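Local coordinates for hypothetical protein lpg0944 (Legionella pneumophila subsp. pneumophila str. Philadelphia 1, PDB 4RXV) that is of unknown function but carries a clan CA peptidase-like domain in its N-terminal part and probably acts as a bacterial effector protein, at residues F21-I26 / V175-P180; Y107-V112 / L168-W173; E156-E161 / A201-Q206. All coordinates share one frame; numbering follows the deposited sequence.

Contact 1 (F21-I26 / V175-P180)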
loop_
_atom_site.group_PDB
_atom_site.type_symbol
_atom_site.label_atom_id
_atom_site.label_comp_id
_atom_site.label_asym_id
_atom_site.label_seq_id
_atom_site.Cartn_x
_atom_site.Cartn_y
_atom_site.Cartn_z
ATOM N N PHE A 21 -0.491 4.803 10.808
ATOM C CA PHE A 21 -1.909 4.648 10.500
ATOM C C PHE A 21 -2.621 3.865 11.595
ATOM O O PHE A 21 -2.036 3.001 12.254
ATOM C CB PHE A 21 -2.093 3.831 9.218
ATOM C CG PHE A 21 -2.256 4.648 7.964
ATOM C CD1 PHE A 21 -1.217 5.392 7.440
ATOM C CD2 PHE A 21 -3.479 4.645 7.289
ATOM C CE1 PHE A 21 -1.394 6.077 6.267
ATOM C CE2 PHE A 21 -3.641 5.343 6.119
ATOM C CZ PHE A 21 -2.610 6.045 5.609
ATOM N N VAL A 22 -3.910 4.124 11.739
ATOM C CA VAL A 22 -4.803 3.183 12.384
ATOM C C VAL A 22 -5.057 2.050 11.391
ATOM O O VAL A 22 -5.505 2.277 10.273
ATOM C CB VAL A 22 -6.126 3.857 12.784
ATOM C CG1 VAL A 22 -7.135 2.812 13.255
ATOM C CG2 VAL A 22 -5.897 4.906 13.849
ATOM N N VAL A 23 -4.758 0.833 11.815
ATOM C CA VAL A 23 -4.955 -0.363 11.013
ATOM C C VAL A 23 -6.221 -1.021 11.587
ATOM O O VAL A 23 -6.192 -1.674 12.643
ATOM C CB VAL A 23 -3.744 -1.308 11.060
ATOM C CG1 VAL A 23 -3.995 -2.523 10.227
ATOM C CG2 VAL A 23 -2.505 -0.588 10.566
ATOM N N ALA A 24 -7.348 -0.826 10.903
ATOM C CA ALA A 24 -8.658 -1.133 11.486
ATOM C C ALA A 24 -8.919 -2.620 11.687
ATOM O O ALA A 24 -9.786 -2.989 12.483
ATOM C CB ALA A 24 -9.759 -0.500 10.633
ATOM N N ASP A 25 -8.154 -3.465 11.000
ATOM C CA ASP A 25 -8.317 -4.912 11.084
ATOM C C ASP A 25 -7.148 -5.579 11.814
ATOM O O ASP A 25 -6.970 -6.783 11.689
ATOM C CB ASP A 25 -8.515 -5.537 9.699
ATOM C CG ASP A 25 -7.390 -5.228 8.738
ATOM O OD1 ASP A 25 -6.439 -4.492 9.093
ATOM O OD2 ASP A 25 -7.495 -5.704 7.589
ATOM N N ILE A 26 -6.374 -4.810 12.575
ATOM C CA ILE A 26 -5.203 -5.351 13.251
ATOM C C ILE A 26 -5.565 -6.554 14.120
ATOM O O ILE A 26 -4.809 -7.510 14.205
ATOM C CB ILE A 26 -4.484 -4.231 14.048
ATOM C CG1 ILE A 26 -3.167 -4.718 14.642
ATOM C CG2 ILE A 26 -5.387 -3.630 15.117
ATOM C CD1 ILE A 26 -2.203 -3.594 14.901
ATOM N N VAL A 175 3.691 -2.425 7.093
ATOM C CA VAL A 175 4.342 -1.400 7.912
ATOM C C VAL A 175 3.400 -0.928 9.032
ATOM O O VAL A 175 3.817 -0.757 10.179
ATOM C CB VAL A 175 4.819 -0.242 7.031
ATOM C CG1 VAL A 175 5.519 0.842 7.874
ATOM C CG2 VAL A 175 5.794 -0.768 5.986
ATOM N N GLY A 176 2.120 -0.765 8.716
ATOM C CA GLY A 176 1.108 -0.525 9.737
ATOM C C GLY A 176 1.071 -1.608 10.800
ATOM O O GLY A 176 0.844 -1.343 11.987
ATOM N N MET A 177 1.351 -2.835 10.389
ATOM C CA MET A 177 1.384 -4.033 11.226
ATOM C C MET A 177 2.765 -4.252 11.863
ATOM O O MET A 177 3.004 -5.316 12.437
ATOM C CB MET A 177 0.963 -5.258 10.423
ATOM C CG MET A 177 -0.501 -5.205 9.963
ATOM S SD MET A 177 -1.687 -5.316 11.327
ATOM C CE MET A 177 -1.582 -7.059 11.713
ATOM N N GLY A 178 3.625 -3.240 11.836
ATOM C CA GLY A 178 4.835 -3.248 12.625
ATOM C C GLY A 178 6.092 -3.711 11.921
ATOM O O GLY A 178 7.154 -3.650 12.530
ATOM N N HIS A 179 6.006 -4.135 10.666
ATOM C CA HIS A 179 7.187 -4.578 9.941
ATOM C C HIS A 179 7.979 -3.381 9.427
ATOM O O HIS A 179 7.411 -2.356 9.090
ATOM C CB HIS A 179 6.791 -5.514 8.802
ATOM C CG HIS A 179 6.141 -6.766 9.295
ATOM N ND1 HIS A 179 6.854 -7.903 9.584
ATOM C CD2 HIS A 179 4.849 -7.044 9.597
ATOM C CE1 HIS A 179 6.031 -8.836 10.028
ATOM N NE2 HIS A 179 4.809 -8.331 10.076
ATOM N N PRO A 180 9.305 -3.502 9.371
ATOM C CA PRO A 180 10.111 -2.374 8.910
ATOM C C PRO A 180 10.044 -2.161 7.397
ATOM O O PRO A 180 9.664 -3.062 6.640
ATOM C CB PRO A 180 11.531 -2.785 9.305
ATOM C CG PRO A 180 11.488 -4.290 9.277
ATOM C CD PRO A 180 10.122 -4.661 9.765
#
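Met177 is bent at every side-chain torsion (chi1 -65°, chi2 -68°, chi3 -75°), and this curl carries its sulfur back toward Val23 and Ile26 just where helix 172-176 ends. The sulfur rests against two aliphatic side chains: SD of Met177 lies 3.8 Å from CG1 of Val23 and 3.7 Å from CG1 of Ile26. Val23 meets the methionine at about a right angle, whereas Ile26 runs past it in the opposite direction, with its CD1 4.0 Å from Met177 SD. The second branch of Val23 goes to the backbone instead: its CG2 comes within 3.7 Å of Gly176 CA. Gly176 has no side chain, and so lets the methyl come down onto the helix backbone. Val23 and Ile26 are brought together by a type I turn, closed by the bond from Ile26 N to Val23 O (3.1 Å). On the other side, a Schellman motif with Gly178 as its C-prime residue ends the helix. Helix 37-50 packs on Ile26 through Ser42 and Tyr46, and Ser42 OG also binds Gly176 O. No hydrogen bond crosses between 21-26 and 175-180, so the turn beside strand 22-23 and the helix end are held together here by buried, thioether-centred van der Waals contact, which depends on shape and exclusion of water.

Contact 2 (Y107-V112 / L168-W173)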
loop_
_atom_site.group_PDB
_atom_site.type_symbol
_atom_site.label_atom_id
_atom_site.label_comp_id
_atom_site.label_asym_id
_atom_site.label_seq_id
_atom_site.Cartn_x
_atom_site.Cartn_y
_atom_site.Cartn_z
ATOM N N TYR A 107 -3.500 0.586 -2.074
ATOM C CA TYR A 107 -3.916 1.572 -3.045
ATOM C C TYR A 107 -3.232 2.911 -2.759
ATOM O O TYR A 107 -2.972 3.666 -3.686
ATOM C CB TYR A 107 -5.420 1.742 -3.016
ATOM C CG TYR A 107 -6.253 0.503 -3.309
ATOM C CD1 TYR A 107 -5.718 -0.684 -3.777
ATOM C CD2 TYR A 107 -7.615 0.534 -3.059
ATOM C CE1 TYR A 107 -6.514 -1.790 -4.012
ATOM C CE2 TYR A 107 -8.409 -0.564 -3.296
ATOM C CZ TYR A 107 -7.843 -1.721 -3.756
ATOM O OH TYR A 107 -8.620 -2.832 -4.006
ATOM N N HIS A 108 -2.977 3.205 -1.482
ATOM C CA HIS A 108 -2.303 4.448 -1.114
ATOM C C HIS A 108 -0.932 4.493 -1.768
ATOM O O HIS A 108 -0.561 5.472 -2.406
ATOM C CB HIS A 108 -2.190 4.504 0.400
ATOM C CG HIS A 108 -1.697 5.800 0.942
ATOM N ND1 HIS A 108 -0.417 6.269 0.737
ATOM C CD2 HIS A 108 -2.332 6.705 1.720
ATOM C CE1 HIS A 108 -0.305 7.428 1.354
ATOM N NE2 HIS A 108 -1.447 7.710 1.961
ATOM N N SER A 109 -0.157 3.438 -1.582
ATOM C CA SER A 109 1.189 3.375 -2.172
ATOM C C SER A 109 1.158 3.348 -3.686
ATOM O O SER A 109 2.042 3.950 -4.310
ATOM C CB SER A 109 1.969 2.171 -1.657
ATOM O OG SER A 109 2.173 2.233 -0.269
ATOM N N ALA A 110 0.177 2.694 -4.297
ATOM C CA ALA A 110 0.043 2.766 -5.746
ATOM C C ALA A 110 -0.081 4.223 -6.190
ATOM O O ALA A 110 0.557 4.627 -7.166
ATOM C CB ALA A 110 -1.128 1.941 -6.227
ATOM N N GLY A 111 -0.869 5.027 -5.469
ATOM C CA GLY A 111 -0.986 6.442 -5.789
ATOM C C GLY A 111 0.312 7.197 -5.635
ATOM O O GLY A 111 0.687 7.972 -6.519
ATOM N N VAL A 112 1.011 6.977 -4.529
ATOM C CA VAL A 112 2.304 7.620 -4.306
ATOM C C VAL A 112 3.260 7.336 -5.464
ATOM O O VAL A 112 3.959 8.226 -5.939
ATOM C CB VAL A 112 2.899 7.169 -2.958
ATOM C CG1 VAL A 112 4.341 7.584 -2.814
ATOM C CG2 VAL A 112 2.049 7.695 -1.786
ATOM N N LEU A 168 9.586 -5.220 -7.489
ATOM C CA LEU A 168 9.610 -4.774 -6.101
ATOM C C LEU A 168 8.203 -4.752 -5.507
ATOM O O LEU A 168 7.238 -4.367 -6.155
ATOM C CB LEU A 168 10.205 -3.381 -5.987
ATOM C CG LEU A 168 11.641 -3.256 -6.486
ATOM C CD1 LEU A 168 12.053 -1.796 -6.574
ATOM C CD2 LEU A 168 12.612 -4.005 -5.573
ATOM N N ILE A 169 8.107 -5.211 -4.270
ATOM C CA ILE A 169 6.856 -5.294 -3.540
ATOM C C ILE A 169 6.692 -4.052 -2.667
ATOM O O ILE A 169 7.669 -3.589 -2.045
ATOM C CB ILE A 169 6.856 -6.591 -2.688
ATOM C CG1 ILE A 169 6.748 -7.805 -3.623
ATOM C CG2 ILE A 169 5.763 -6.619 -1.638
ATOM C CD1 ILE A 169 7.370 -9.044 -3.049
ATOM N N VAL A 170 5.464 -3.569 -2.546
ATOM C CA VAL A 170 5.133 -2.397 -1.750
ATOM C C VAL A 170 3.851 -2.730 -0.957
ATOM O O VAL A 170 2.771 -2.871 -1.527
ATOM C CB VAL A 170 4.973 -1.135 -2.611
ATOM C CG1 VAL A 170 4.711 0.050 -1.705
ATOM C CG2 VAL A 170 6.217 -0.918 -3.483
ATOM N N ASP A 171 3.997 -2.808 0.360
ATOM C CA ASP A 171 2.945 -3.282 1.239
ATOM C C ASP A 171 2.857 -2.373 2.469
ATOM O O ASP A 171 3.429 -2.681 3.530
ATOM C CB ASP A 171 3.219 -4.731 1.630
ATOM C CG ASP A 171 2.061 -5.375 2.374
ATOM O OD1 ASP A 171 1.118 -4.666 2.822
ATOM O OD2 ASP A 171 2.098 -6.622 2.510
ATOM N N PRO A 172 2.142 -1.249 2.360
ATOM C CA PRO A 172 2.035 -0.349 3.508
ATOM C C PRO A 172 1.329 -0.975 4.716
ATOM O O PRO A 172 1.658 -0.648 5.855
ATOM C CB PRO A 172 1.242 0.835 2.959
ATOM C CG PRO A 172 0.515 0.295 1.757
ATOM C CD PRO A 172 1.473 -0.701 1.162
ATOM N N TRP A 173 0.381 -1.885 4.488
ATOM C CA TRP A 173 -0.257 -2.584 5.601
ATOM C C TRP A 173 0.753 -3.336 6.451
ATOM O O TRP A 173 0.651 -3.312 7.680
ATOM C CB TRP A 173 -1.364 -3.495 5.092
ATOM C CG TRP A 173 -2.192 -4.172 6.136
ATOM C CD1 TRP A 173 -3.265 -3.654 6.817
ATOM C CD2 TRP A 173 -2.073 -5.527 6.562
ATOM N NE1 TRP A 173 -3.819 -4.620 7.622
ATOM C CE2 TRP A 173 -3.103 -5.776 7.487
ATOM C CE3 TRP A 173 -1.211 -6.562 6.228
ATOM C CZ2 TRP A 173 -3.288 -7.035 8.103
ATOM C CZ3 TRP A 173 -1.383 -7.816 6.840
ATOM C CH2 TRP A 173 -2.422 -8.033 7.761
#
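Ser109 faces strand 168-170 and the start of helix 172-176 from the middle of helix 105-114, meeting Val170 with its CB and Pro172 with its hydroxyl. Two conformers of this serine are modelled; the contacts described belong to one of them, and their details are correspondingly less certain. The apolar part is small: CB of Ser109 stands 3.5 Å from CG1 of Val170. Leu13 of helix 6-14 touches both of these side chains and so closes one flank of the junction. In the polar-to-apolar part, OG lies opposite the carbonyl carbon (chi1 -62°) and rests against the proline ring, 3.3 Å from Pro172 CG and equally near Pro172 CD. The ring offers it only carbon; the hydrogen bond of OG is made with Tyr18 OH, which also binds ND1 of His108. No hydrogen bond joins 107-112 to 168-173, and the polar links lead elsewhere. Val170 pairs through its backbone with Thr142 of strand 136-146. Asp171 turns its side chain away from helix 105-114: OD1 caps the new helix at Ala174 N, and OD2 binds His139 NE2. A helix packed against a sheet, with His139 on strand 136-146 bonded to Asp171 just beyond the neighbouring strand, is consistent with the papain-like core expected of a domain assigned to the clan CA peptidases, in which contact 2 sets the central helix against the end of an edge strand.

Contact 3 (E156-E161 / A201-Q206)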
loop_
_atom_site.group_PDB
_atom_site.type_symbol
_atom_site.label_atom_id
_atom_site.label_comp_id
_atom_site.label_asym_id
_atom_site.label_seq_id
_atom_site.Cartn_x
_atom_site.Cartn_y
_atom_site.Cartn_z
ATOM N N GLU A 156 -6.180 -15.991 -15.017
ATOM C CA GLU A 156 -4.873 -16.587 -14.793
ATOM C C GLU A 156 -4.292 -16.027 -13.482
ATOM O O GLU A 156 -4.455 -14.851 -13.169
ATOM C CB GLU A 156 -3.921 -16.287 -15.944
ATOM C CG GLU A 156 -2.638 -17.056 -15.826
ATOM C CD GLU A 156 -1.740 -16.966 -17.048
ATOM O OE1 GLU A 156 -0.699 -17.660 -17.035
ATOM O OE2 GLU A 156 -2.035 -16.215 -18.010
ATOM N N GLN A 157 -3.633 -16.876 -12.699
ATOM C CA GLN A 157 -2.992 -16.429 -11.469
ATOM C C GLN A 157 -1.545 -16.019 -11.694
ATOM O O GLN A 157 -0.842 -16.532 -12.584
ATOM C CB GLN A 157 -3.051 -17.530 -10.423
ATOM C CG GLN A 157 -4.423 -17.729 -9.831
ATOM C CD GLN A 157 -4.437 -18.884 -8.860
ATOM O OE1 GLN A 157 -3.871 -19.944 -9.137
ATOM N NE2 GLN A 157 -5.070 -18.688 -7.707
ATOM N N LEU A 158 -1.120 -15.079 -10.862
ATOM C CA LEU A 158 0.262 -14.701 -10.739
ATOM C C LEU A 158 0.940 -15.679 -9.778
ATOM O O LEU A 158 0.496 -15.868 -8.636
ATOM C CB LEU A 158 0.346 -13.270 -10.232
ATOM C CG LEU A 158 1.751 -12.711 -9.991
ATOM C CD1 LEU A 158 2.539 -12.569 -11.269
ATOM C CD2 LEU A 158 1.672 -11.367 -9.296
ATOM N N THR A 159 2.009 -16.304 -10.259
ATOM C CA THR A 159 2.835 -17.227 -9.493
ATOM C C THR A 159 4.301 -16.861 -9.719
ATOM O O THR A 159 4.612 -16.033 -10.570
ATOM C CB THR A 159 2.612 -18.644 -9.957
ATOM O OG1 THR A 159 2.932 -18.697 -11.340
ATOM C CG2 THR A 159 1.165 -19.048 -9.754
ATOM N N ALA A 160 5.200 -17.507 -8.988
ATOM C CA ALA A 160 6.604 -17.145 -9.029
ATOM C C ALA A 160 7.189 -17.243 -10.433
ATOM O O ALA A 160 8.053 -16.443 -10.803
ATOM C CB ALA A 160 7.395 -18.010 -8.064
ATOM N N GLU A 161 6.740 -18.213 -11.224
ATOM C CA GLU A 161 7.375 -18.429 -12.527
ATOM C C GLU A 161 6.935 -17.405 -13.576
ATOM O O GLU A 161 7.493 -17.371 -14.669
ATOM C CB GLU A 161 7.183 -19.866 -13.038
ATOM C CG GLU A 161 5.793 -20.201 -13.515
ATOM C CD GLU A 161 4.858 -20.586 -12.387
ATOM O OE1 GLU A 161 3.750 -21.085 -12.687
ATOM O OE2 GLU A 161 5.225 -20.401 -11.205
ATOM N N ALA A 201 -1.544 -15.168 -6.658
ATOM C CA ALA A 201 -2.138 -13.844 -6.609
ATOM C C ALA A 201 -2.954 -13.600 -7.861
ATOM O O ALA A 201 -2.852 -14.358 -8.831
ATOM C CB ALA A 201 -1.045 -12.765 -6.447
ATOM N N THR A 202 -3.765 -12.557 -7.844
ATOM C CA THR A 202 -4.540 -12.143 -8.986
ATOM C C THR A 202 -4.214 -10.683 -9.293
ATOM O O THR A 202 -4.092 -9.865 -8.399
ATOM C CB THR A 202 -6.058 -12.364 -8.747
ATOM O OG1 THR A 202 -6.757 -12.077 -9.959
ATOM C CG2 THR A 202 -6.609 -11.521 -7.610
ATOM N N VAL A 203 -4.104 -10.343 -10.559
ATOM C CA VAL A 203 -3.662 -9.007 -10.922
ATOM C C VAL A 203 -4.836 -8.132 -11.288
ATOM O O VAL A 203 -5.413 -8.280 -12.374
ATOM C CB VAL A 203 -2.628 -9.027 -12.059
ATOM C CG1 VAL A 203 -2.104 -7.624 -12.298
ATOM C CG2 VAL A 203 -1.479 -9.966 -11.717
ATOM N N ASN A 204 -5.196 -7.211 -10.403
ATOM C CA ASN A 204 -6.395 -6.411 -10.576
ATOM C C ASN A 204 -6.190 -5.114 -11.335
ATOM O O ASN A 204 -7.141 -4.559 -11.855
ATOM C CB ASN A 204 -7.066 -6.152 -9.244
ATOM C CG ASN A 204 -7.653 -7.420 -8.663
ATOM O OD1 ASN A 204 -7.357 -7.793 -7.532
ATOM N ND2 ASN A 204 -8.448 -8.108 -9.454
ATOM N N TYR A 205 -4.962 -4.623 -11.388
ATOM C CA TYR A 205 -4.660 -3.392 -12.109
ATOM C C TYR A 205 -3.242 -3.466 -12.627
ATOM O O TYR A 205 -2.337 -3.861 -11.894
ATOM C CB TYR A 205 -4.820 -2.163 -11.196
ATOM C CG TYR A 205 -4.321 -0.864 -11.827
ATOM C CD1 TYR A 205 -5.086 -0.211 -12.774
ATOM C CD2 TYR A 205 -3.089 -0.328 -11.501
ATOM C CE1 TYR A 205 -4.642 0.968 -13.358
ATOM C CE2 TYR A 205 -2.637 0.860 -12.077
ATOM C CZ TYR A 205 -3.408 1.493 -13.005
ATOM O OH TYR A 205 -2.935 2.654 -13.569
ATOM N N GLN A 206 -3.060 -3.048 -13.875
ATOM C CA GLN A 206 -1.737 -2.855 -14.475
ATOM C C GLN A 206 -1.706 -1.495 -15.148
ATOM O O GLN A 206 -2.453 -1.248 -16.106
ATOM C CB GLN A 206 -1.403 -3.943 -15.505
ATOM C CG GLN A 206 -1.399 -5.322 -14.911
ATOM C CD GLN A 206 -0.816 -6.413 -15.817
ATOM O OE1 GLN A 206 0.322 -6.333 -16.268
ATOM N NE2 GLN A 206 -1.588 -7.455 -16.059
HETATM O O HOH W 1 -3.937 -12.195 -12.708
HETATM O O HOH W 2 -6.711 -14.322 -11.451
#
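Leu158 and Ala201 form a single antiparallel beta bridge, a hydrogen-bonded pair that attaches the loop between strands 136-146 and 168-170 to the chain at strand 202-206, one of the two outermost strands of the four-stranded antiparallel sheet. Its two bonds are reciprocal. Leu158 N gives to Ala201 O at 2.8 Å, with the donor 36° out of the carbonyl plane. Ala201 N gives to Leu158 O at 2.9 Å, and this donor does lie in the plane of its carbonyl. Ala201 thus spends both backbone polar groups on the loop, while the next residue, Thr202, pairs with Gly129 of strand 123-133. Farther along, Asn204 and Tyr205 both face Val127 in a classic beta bulge. Gln157 adds a weak CA-H...O contact, its CA 3.4 Å from Ala201 O, with an angle at the hydrogen of only 120°; its amide turns elsewhere, NE2 binding Tyr137 OH.

On the buried side Leu158 carries the apolar contact. Its CB sits 4.1 Å from Ala201 CB and the same distance from CG2 of Val203. With the leucine CG opposite the backbone N (chi1 178°), the CD2 branch ends beside the alanine methyl. Ile128 packs on Leu158, Ala201 and Val203 alike, and Leu143 also touches the leucine, tying the bridge to the two inner strands. Toward Glu156 and Val203 the two chains part, and water takes over from direct pairing. Glu156 O accepts from two waters: one bonds Thr202 OG1, and the other donates to Glu156 O at 2.7 Å while accepting from Val203 N at 2.8 Å.

How the contacts relate
Contacts 1 and 2 share helix 172-176 and are fully buried, contact 2 near the middle of the chain; the centre of contact 3 lies about 17 Å from that of the chain, and this contact has partly exposed and water-linked edges. The chemistry follows: the inner pair hold by side-chain packing without a direct hydrogen bond, whereas 156-161 and 201-206 pair backbone to backbone. Contacts 1 and 2 also touch each other, through a probable hydrogen bond from Trp173 NE1 to Asp25 OD1 (3.0 Å) and through Phe21 beside His108. Contacts 2 and 3 do not meet but reach opposite outermost strands, 168-170 and 202-206, of the same antiparallel sheet.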